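Local coordinates for hypothetical UPF0334 kinase-like protein AQ_1292 (Aquifex aeolicus, PDB 1YE8) that hydrolyses the nucleoside triphosphates ATP, GTP, CTP, TTP and UTP to diphosphates through a P-loop NTPase fold, without acting as a kinase, at residues 14-18 against 31-35; 28-32 against 87-91; 123-127 against 148-152. One frame throughout, in Å; residues are numbered along the deposited sequence.

Interaction 1: residues 14-18 against 31-35; sequences TTLVK and FWTEE. With MG (magnesium ion), chain B; PO4 (phosphate ion), chain E.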
# COMPACT_ATOMS: atom_id res chain seq x y z
N THR A 14 -3.17 7.87 0.75
CA THR A 14 -3.82 7.29 -0.44
C THR A 14 -3.88 8.28 -1.60
O THR A 14 -3.59 7.93 -2.74
CB THR A 14 -5.23 6.82 -0.09
OG1 THR A 14 -5.14 5.81 0.93
CG2 THR A 14 -5.91 6.12 -1.28
N THR A 15 -4.24 9.52 -1.29
CA THR A 15 -4.31 10.57 -2.29
C THR A 15 -2.97 10.74 -2.99
O THR A 15 -2.92 10.85 -4.22
CB THR A 15 -4.73 11.89 -1.62
OG1 THR A 15 -6.12 11.80 -1.31
CG2 THR A 15 -4.63 13.09 -2.60
N LEU A 16 -1.90 10.78 -2.22
CA LEU A 16 -0.57 10.87 -2.80
C LEU A 16 -0.25 9.64 -3.66
O LEU A 16 0.26 9.76 -4.77
CB LEU A 16 0.48 11.06 -1.71
CG LEU A 16 1.94 11.05 -2.13
CD1 LEU A 16 2.25 12.14 -3.18
CD2 LEU A 16 2.82 11.23 -0.92
N VAL A 17 -0.53 8.44 -3.13
CA VAL A 17 -0.31 7.22 -3.90
C VAL A 17 -1.06 7.27 -5.25
O VAL A 17 -0.48 6.91 -6.27
CB VAL A 17 -0.65 5.95 -3.09
CG1 VAL A 17 -0.68 4.71 -3.99
CG2 VAL A 17 0.38 5.76 -1.98
N LYS A 18 -2.31 7.74 -5.26
CA LYS A 18 -3.07 7.85 -6.50
C LYS A 18 -2.41 8.81 -7.50
O LYS A 18 -2.36 8.54 -8.70
CB LYS A 18 -4.52 8.23 -6.20
CG LYS A 18 -5.30 7.07 -5.58
CD LYS A 18 -6.66 7.49 -5.09
CE LYS A 18 -7.59 7.88 -6.22
NZ LYS A 18 -8.93 8.24 -5.68
N PHE A 31 -2.21 -1.89 -5.79
CA PHE A 31 -3.50 -1.46 -5.29
C PHE A 31 -3.36 -0.36 -4.27
O PHE A 31 -2.29 -0.19 -3.64
CB PHE A 31 -4.31 -2.65 -4.71
CG PHE A 31 -3.76 -3.18 -3.39
CD1 PHE A 31 -4.08 -2.58 -2.19
CD2 PHE A 31 -2.90 -4.28 -3.38
CE1 PHE A 31 -3.58 -3.06 -0.99
CE2 PHE A 31 -2.38 -4.76 -2.17
CZ PHE A 31 -2.73 -4.15 -0.98
N TRP A 32 -4.48 0.33 -4.06
CA TRP A 32 -4.62 1.26 -2.95
C TRP A 32 -5.93 1.02 -2.23
O TRP A 32 -6.72 0.15 -2.63
CB TRP A 32 -4.46 2.73 -3.39
CG TRP A 32 -5.48 3.20 -4.40
CD1 TRP A 32 -6.68 3.80 -4.15
CD2 TRP A 32 -5.37 3.09 -5.82
NE1 TRP A 32 -7.33 4.07 -5.33
CE2 TRP A 32 -6.55 3.64 -6.38
CE3 TRP A 32 -4.40 2.58 -6.69
CZ2 TRP A 32 -6.78 3.70 -7.77
CZ3 TRP A 32 -4.63 2.63 -8.07
CH2 TRP A 32 -5.81 3.20 -8.58
N THR A 33 -6.12 1.73 -1.13
CA THR A 33 -7.27 1.49 -0.25
C THR A 33 -8.01 2.79 -0.01
O THR A 33 -7.43 3.76 0.50
CB THR A 33 -6.78 0.85 1.07
OG1 THR A 33 -6.25 -0.46 0.80
CG2 THR A 33 -7.95 0.59 2.04
N GLU A 34 -9.27 2.84 -0.42
CA GLU A 34 -10.07 4.04 -0.29
C GLU A 34 -11.13 3.90 0.77
O GLU A 34 -11.68 2.82 0.96
CB GLU A 34 -10.73 4.38 -1.62
CG GLU A 34 -9.76 4.97 -2.64
CD GLU A 34 -10.44 5.58 -3.85
OE1 GLU A 34 -11.67 5.87 -3.80
OE2 GLU A 34 -9.75 5.77 -4.88
N GLU A 35 -11.42 4.99 1.46
CA GLU A 35 -12.52 5.01 2.41
C GLU A 35 -13.85 4.86 1.68
O GLU A 35 -14.04 5.37 0.57
CB GLU A 35 -12.52 6.33 3.20
CG GLU A 35 -11.23 6.63 3.96
CD GLU A 35 -11.24 7.99 4.63
OE1 GLU A 35 -11.54 9.00 3.94
OE2 GLU A 35 -10.95 8.06 5.84
MG MG B . -5.26 5.86 3.04
P PO4 E . -4.84 8.98 4.34
O1 PO4 E . -4.61 7.86 3.34
O2 PO4 E . -5.51 10.19 3.77
O3 PO4 E . -3.48 9.38 4.86
O4 PO4 E . -5.67 8.46 5.50
O HOH W 1 -6.40 4.19 2.77
O HOH W 2 -3.64 4.95 3.30
O HOH W 3 -7.06 7.37 2.58
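Two polar centres hold helix 14-18 to strand 31-35. At the first, Thr-14 OG1 binds the magnesium ion at 2.1 Å, and phosphate O1 and three waters are its further ligands. The same OG1 lies 3.1 Å from Thr-33 O and is also hydrogen-bonded to Asp-106 OD2, while water 1, bound to the metal, donates to Thr-33 O at 2.5 Å. Thr-14 N donates to phosphate O1 at 3.0 Å, and the amides of Gly-10, Gly-12 and Lys-13 bind the same phosphate. This is the Walker A arrangement, consistent with a phosphate, probably from the crystallisation liquor, occupying a nucleotide phosphate site. At the second, Lys-18 NZ forms a salt bridge with Glu-34 OE2 (2.7 Å), an oxygen that also accepts a hydrogen bond from Trp-32 NE1 at 3.0 Å, so one carboxylate fixes both lysine and indole.

Around these bonds lies the packing. Lys-18 CG sits 3.7 Å from the centroid of the five-membered ring of Trp-32, a CH-pi contact over the face. Thr-14 CG2 approaches Trp-32 CD1 at 3.8 Å, and Val-17 CG1 reaches Trp-32 CB at 4.3 Å. The axes of the two short segments approach to 8.7 Å, their N-to-C directions 138° apart.

Leu-16 packs against helix 168-175, strand 31-36 pairs with strand 46-51 in the antiparallel sheet, and Phe-31, pointing away from helix 14-18, packs on helix 77-97.

Interaction 2: residues 28-32 against 87-91; sequences AIGFW and ILERA
Helix 77-97 packs here on the corner where the edge of the parallel RecA-like sheet passes into the antiparallel sheet. The chain turns at Gly-30, so strands 28-29 and 31-36 belong to different sheets. Ile-29 (phi/psi -135/127) and Phe-31 (-154/161) are extended, but Gly-30 between them adopts 155/-140, where a side chain would clash with Ile-29 O, so glycine is what fits. The corner lies close to helix 87-91, with Ile-29 CA 5.3 Å from Ala-91 CA and Gly-30 CA 5.6 Å from Ile-87 CA, one helical turn apart.

The contact is apolar. Ile-29 (chi1 m, chi2 t) puts CG2 3.6 Å from Ala-91 CB and 4.0 Å from Ile-87 CD1. Phe-31, with chi1 p, turns its ring edge to the helix: CE2 is 3.7 Å from Leu-88 CD1, and CD2 4.1 Å from Ile-87 CG2. Ile-87 (t/p) thus meets both Ile-29 and Phe-31; Leu-88 (m/t) meets Phe-31 and Gly-30.

Backbone packs too: Ile-29 O lies 3.5 Å from Ala-91 CB, Gly-30 O 3.6 Å from Ile-87 CG1, and Gly-30 CA 4.2 Å from Leu-88 CD2.

At the margin, Ile-29 CG2 sits over a face of the Arg-90 guanidinium, 4.3 Å from NE, while Arg-90 makes salt bridges to Glu-94 and Glu-53.

Strand 28-29 pairs with strand 102-105, Leu-88 continues onto helix 116-126, and Ile-87 onto strand 46-51.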
# COMPACT_ATOMS: atom_id res chain seq x y z
N ALA A 28 2.98 1.45 -13.08
CA ALA A 28 2.48 1.19 -11.73
C ALA A 28 1.56 -0.02 -11.73
O ALA A 28 0.60 -0.06 -12.51
CB ALA A 28 1.74 2.41 -11.21
N ILE A 29 1.85 -0.99 -10.86
CA ILE A 29 0.99 -2.19 -10.73
C ILE A 29 0.79 -2.48 -9.25
O ILE A 29 1.76 -2.61 -8.50
CB ILE A 29 1.59 -3.43 -11.44
CG1 ILE A 29 2.06 -3.14 -12.87
CG2 ILE A 29 0.59 -4.58 -11.40
CD1 ILE A 29 3.04 -4.21 -13.44
N GLY A 30 -0.46 -2.61 -8.81
CA GLY A 30 -0.74 -2.91 -7.41
C GLY A 30 -2.11 -2.44 -6.99
O GLY A 30 -3.08 -2.56 -7.75
N PHE A 31 -2.21 -1.89 -5.79
CA PHE A 31 -3.50 -1.46 -5.29
C PHE A 31 -3.36 -0.36 -4.27
O PHE A 31 -2.29 -0.19 -3.64
CB PHE A 31 -4.31 -2.65 -4.71
CG PHE A 31 -3.76 -3.18 -3.39
CD1 PHE A 31 -4.08 -2.58 -2.19
CD2 PHE A 31 -2.90 -4.28 -3.38
CE1 PHE A 31 -3.58 -3.06 -0.99
CE2 PHE A 31 -2.38 -4.76 -2.17
CZ PHE A 31 -2.73 -4.15 -0.98
N TRP A 32 -4.48 0.33 -4.06
CA TRP A 32 -4.62 1.26 -2.95
C TRP A 32 -5.93 1.02 -2.23
O TRP A 32 -6.72 0.15 -2.63
CB TRP A 32 -4.46 2.73 -3.39
CG TRP A 32 -5.48 3.20 -4.40
CD1 TRP A 32 -6.68 3.80 -4.15
CD2 TRP A 32 -5.37 3.09 -5.82
NE1 TRP A 32 -7.33 4.07 -5.33
CE2 TRP A 32 -6.55 3.64 -6.38
CE3 TRP A 32 -4.40 2.58 -6.69
CZ2 TRP A 32 -6.78 3.70 -7.77
CZ3 TRP A 32 -4.63 2.63 -8.07
CH2 TRP A 32 -5.81 3.20 -8.58
N ILE A 87 -3.03 -9.35 -7.85
CA ILE A 87 -2.39 -8.18 -8.43
C ILE A 87 -0.95 -7.99 -7.91
O ILE A 87 -0.08 -7.59 -8.68
CB ILE A 87 -3.25 -6.89 -8.28
CG1 ILE A 87 -2.76 -5.81 -9.25
CG2 ILE A 87 -3.23 -6.34 -6.86
CD1 ILE A 87 -3.07 -6.10 -10.73
N LEU A 88 -0.69 -8.34 -6.65
CA LEU A 88 0.68 -8.24 -6.15
C LEU A 88 1.58 -9.33 -6.71
O LEU A 88 2.76 -9.08 -6.97
CB LEU A 88 0.74 -8.22 -4.62
CG LEU A 88 0.25 -6.93 -3.94
CD1 LEU A 88 0.65 -6.92 -2.47
CD2 LEU A 88 0.75 -5.64 -4.62
N GLU A 89 1.05 -10.54 -6.92
CA GLU A 89 1.86 -11.60 -7.52
C GLU A 89 2.26 -11.21 -8.95
O GLU A 89 3.40 -11.40 -9.37
CB GLU A 89 1.13 -12.95 -7.52
CG GLU A 89 0.88 -13.50 -6.12
CD GLU A 89 2.03 -14.29 -5.52
OE1 GLU A 89 3.16 -14.25 -6.05
OE2 GLU A 89 1.81 -14.96 -4.48
N ARG A 90 1.30 -10.65 -9.69
CA ARG A 90 1.58 -10.12 -11.03
C ARG A 90 2.60 -8.98 -10.97
O ARG A 90 3.58 -8.98 -11.72
CB ARG A 90 0.30 -9.64 -11.70
CG ARG A 90 0.54 -8.93 -13.00
CD ARG A 90 -0.71 -8.37 -13.66
NE ARG A 90 -0.27 -7.33 -14.58
CZ ARG A 90 -1.00 -6.35 -15.03
NH1 ARG A 90 -2.30 -6.26 -14.71
NH2 ARG A 90 -0.42 -5.46 -15.83
N ALA A 91 2.37 -8.03 -10.07
CA ALA A 91 3.28 -6.88 -9.94
C ALA A 91 4.72 -7.33 -9.68
O ALA A 91 5.64 -6.84 -10.30
CB ALA A 91 2.81 -5.94 -8.85

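Interaction 3: residues 123-127 against 148-152; sequences RQIMH and EIRRL
In the RecA-like fold of the P-loop NTPases, helices joining parallel strands lie side by side along the sheet. Here the last turns of two successive helices, 116-126 and 144-150, which precede and follow strand 132-136, meet. Met-126 CA is 7.5 Å from Ile-149 CA, and His-127 CA is 7.9 Å from Leu-152 CA. The first segment is helical through Met-126, and His-127 N still donates a helical hydrogen bond to Arg-123 O at 3.3 Å; the second leaves helical angles at Arg-151, and Leu-152 (phi/psi -56/116) then points back toward its partner.

Three residues dominate: Glu-148, Met-126 and Leu-152. Met-126, a selenomethionine with chi1, chi2 and chi3 all m, is buried at the apolar centre. Its CB lies 3.7 Å from Ile-149 CD1 (Ile-149 chi1 m, chi2 m), its CE 3.8 Å from Leu-152 CD2, and its O 3.6 Å from that same CD2. Inward, Met-126 touches Val-133 of strand 132-136, and Ile-149 and Leu-152 touch Ile-4 of strand 2-6.

Leu-152 (chi1 t, chi2 p) also brings CD1 to 3.5 Å from His-127 ND1, at the polar border.

There Glu-148 extends with chi1 and chi2 both t, so its carboxylate spans two residues of the opposite segment. OE2 accepts a hydrogen bond from His-127 NE2 at 2.6 Å, a His-carboxylate pair. OE1 accepts one from Arg-123 NE at 3.0 Å in a salt bridge, and water 4 closes the ring, accepting from Arg-123 NH2 at 2.8 Å and donating to Glu-148 OE1 at 2.6 Å.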
# COMPACT_ATOMS: atom_id res chain seq x y z
N ARG A 123 6.62 -9.35 2.74
CA ARG A 123 8.00 -9.60 3.18
C ARG A 123 8.91 -9.96 2.01
O ARG A 123 10.03 -9.46 1.90
CB ARG A 123 8.06 -10.67 4.26
CG ARG A 123 7.74 -10.18 5.64
CD ARG A 123 8.45 -10.95 6.73
NE ARG A 123 8.02 -10.43 8.00
CZ ARG A 123 6.94 -10.84 8.63
NH1 ARG A 123 6.17 -11.79 8.12
NH2 ARG A 123 6.63 -10.28 9.79
N GLN A 124 8.41 -10.81 1.11
CA GLN A 124 9.19 -11.21 -0.05
C GLN A 124 9.51 -9.99 -0.91
O GLN A 124 10.65 -9.78 -1.30
CB GLN A 124 8.45 -12.27 -0.86
CG GLN A 124 9.34 -13.01 -1.84
CD GLN A 124 8.66 -14.19 -2.52
OE1 GLN A 124 9.33 -14.97 -3.21
NE2 GLN A 124 7.35 -14.33 -2.32
N ILE A 125 8.50 -9.17 -1.19
CA ILE A 125 8.68 -8.02 -2.06
C ILE A 125 9.58 -6.95 -1.44
O ILE A 125 10.52 -6.45 -2.08
CB ILE A 125 7.29 -7.40 -2.42
CG1 ILE A 125 6.51 -8.33 -3.37
CG2 ILE A 125 7.45 -5.99 -2.97
CD1 ILE A 125 5.02 -7.99 -3.47
N MSE A 126 9.33 -6.61 -0.18
CA MSE A 126 10.02 -5.49 0.45
C MSE A 126 11.51 -5.75 0.67
O MSE A 126 12.30 -4.81 0.65
CB MSE A 126 9.32 -5.11 1.74
CG MSE A 126 7.84 -4.66 1.51
SE MSE A 126 7.57 -3.20 0.22
CE MSE A 126 8.54 -2.12 1.21
N HIS A 127 11.88 -7.02 0.81
CA HIS A 127 13.27 -7.37 1.05
C HIS A 127 13.99 -7.78 -0.22
O HIS A 127 15.18 -8.15 -0.17
CB HIS A 127 13.36 -8.43 2.15
CG HIS A 127 12.86 -7.95 3.48
ND1 HIS A 127 13.54 -7.03 4.24
CD2 HIS A 127 11.74 -8.25 4.17
CE1 HIS A 127 12.87 -6.79 5.35
NE2 HIS A 127 11.76 -7.52 5.33
N GLU A 148 9.00 -3.48 10.96
CA GLU A 148 9.99 -4.05 10.05
C GLU A 148 10.16 -3.18 8.80
O GLU A 148 11.28 -2.93 8.35
CB GLU A 148 9.54 -5.47 9.69
CG GLU A 148 10.47 -6.21 8.75
CD GLU A 148 10.00 -7.63 8.47
OE1 GLU A 148 9.53 -8.30 9.41
OE2 GLU A 148 10.12 -8.07 7.31
N ILE A 149 9.04 -2.75 8.22
CA ILE A 149 9.06 -1.92 7.02
C ILE A 149 9.55 -0.50 7.33
O ILE A 149 10.31 0.09 6.56
CB ILE A 149 7.67 -1.94 6.29
CG1 ILE A 149 7.32 -3.37 5.81
CG2 ILE A 149 7.65 -0.92 5.16
CD1 ILE A 149 8.47 -4.19 5.22
N ARG A 150 9.14 0.05 8.48
CA ARG A 150 9.60 1.38 8.87
C ARG A 150 11.13 1.44 8.93
O ARG A 150 11.72 2.45 8.54
CB ARG A 150 8.99 1.79 10.20
CG ARG A 150 9.19 3.27 10.52
CD ARG A 150 8.73 3.70 11.91
NE ARG A 150 7.40 3.16 12.20
CZ ARG A 150 6.26 3.57 11.63
NH1 ARG A 150 6.24 4.60 10.78
NH2 ARG A 150 5.14 2.96 11.96
N ARG A 151 11.75 0.36 9.38
CA ARG A 151 13.21 0.31 9.49
C ARG A 151 13.92 -0.37 8.31
O ARG A 151 15.10 -0.67 8.39
CB ARG A 151 13.64 -0.24 10.86
CG ARG A 151 13.46 -1.72 11.08
CD ARG A 151 13.70 -2.15 12.53
NE ARG A 151 13.44 -1.07 13.49
CZ ARG A 151 13.48 -1.20 14.81
NH1 ARG A 151 13.78 -2.38 15.37
NH2 ARG A 151 13.24 -0.16 15.60
N LEU A 152 13.22 -0.58 7.20
CA LEU A 152 13.81 -1.24 6.03
C LEU A 152 15.08 -0.54 5.56
O LEU A 152 15.01 0.61 5.15
CB LEU A 152 12.77 -1.28 4.90
CG LEU A 152 13.10 -2.09 3.65
CD1 LEU A 152 13.20 -3.58 3.98
CD2 LEU A 152 12.05 -1.85 2.60
O HOH W 4 8.04 -8.55 11.48

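Overall arrangement
Interactions 1 and 2 overlap in sequence at Phe-31 and Trp-32, and their centres are 13 Å apart. Trp-32 faces the P-loop helix, while Phe-31 faces helix 77-97, its side chain about 10 Å from the magnesium ion, so the edge strand of the antiparallel sheet runs between the magnesium-phosphate site, probably that of the nucleotide phosphates, and helix 77-97. Interaction 3 lies on the opposite side of the chain's centre from interaction 1, 20 Å between centres. It comes closer to interaction 2, nearest atoms about 4 Å apart. Strand 102-105, within a region predicted to bind ATP, is approached from interactions 2 and 3: between side chains, Ile-103 is about 4 Å from Ala-91, and Ile-105 about 4 Å from Met-126.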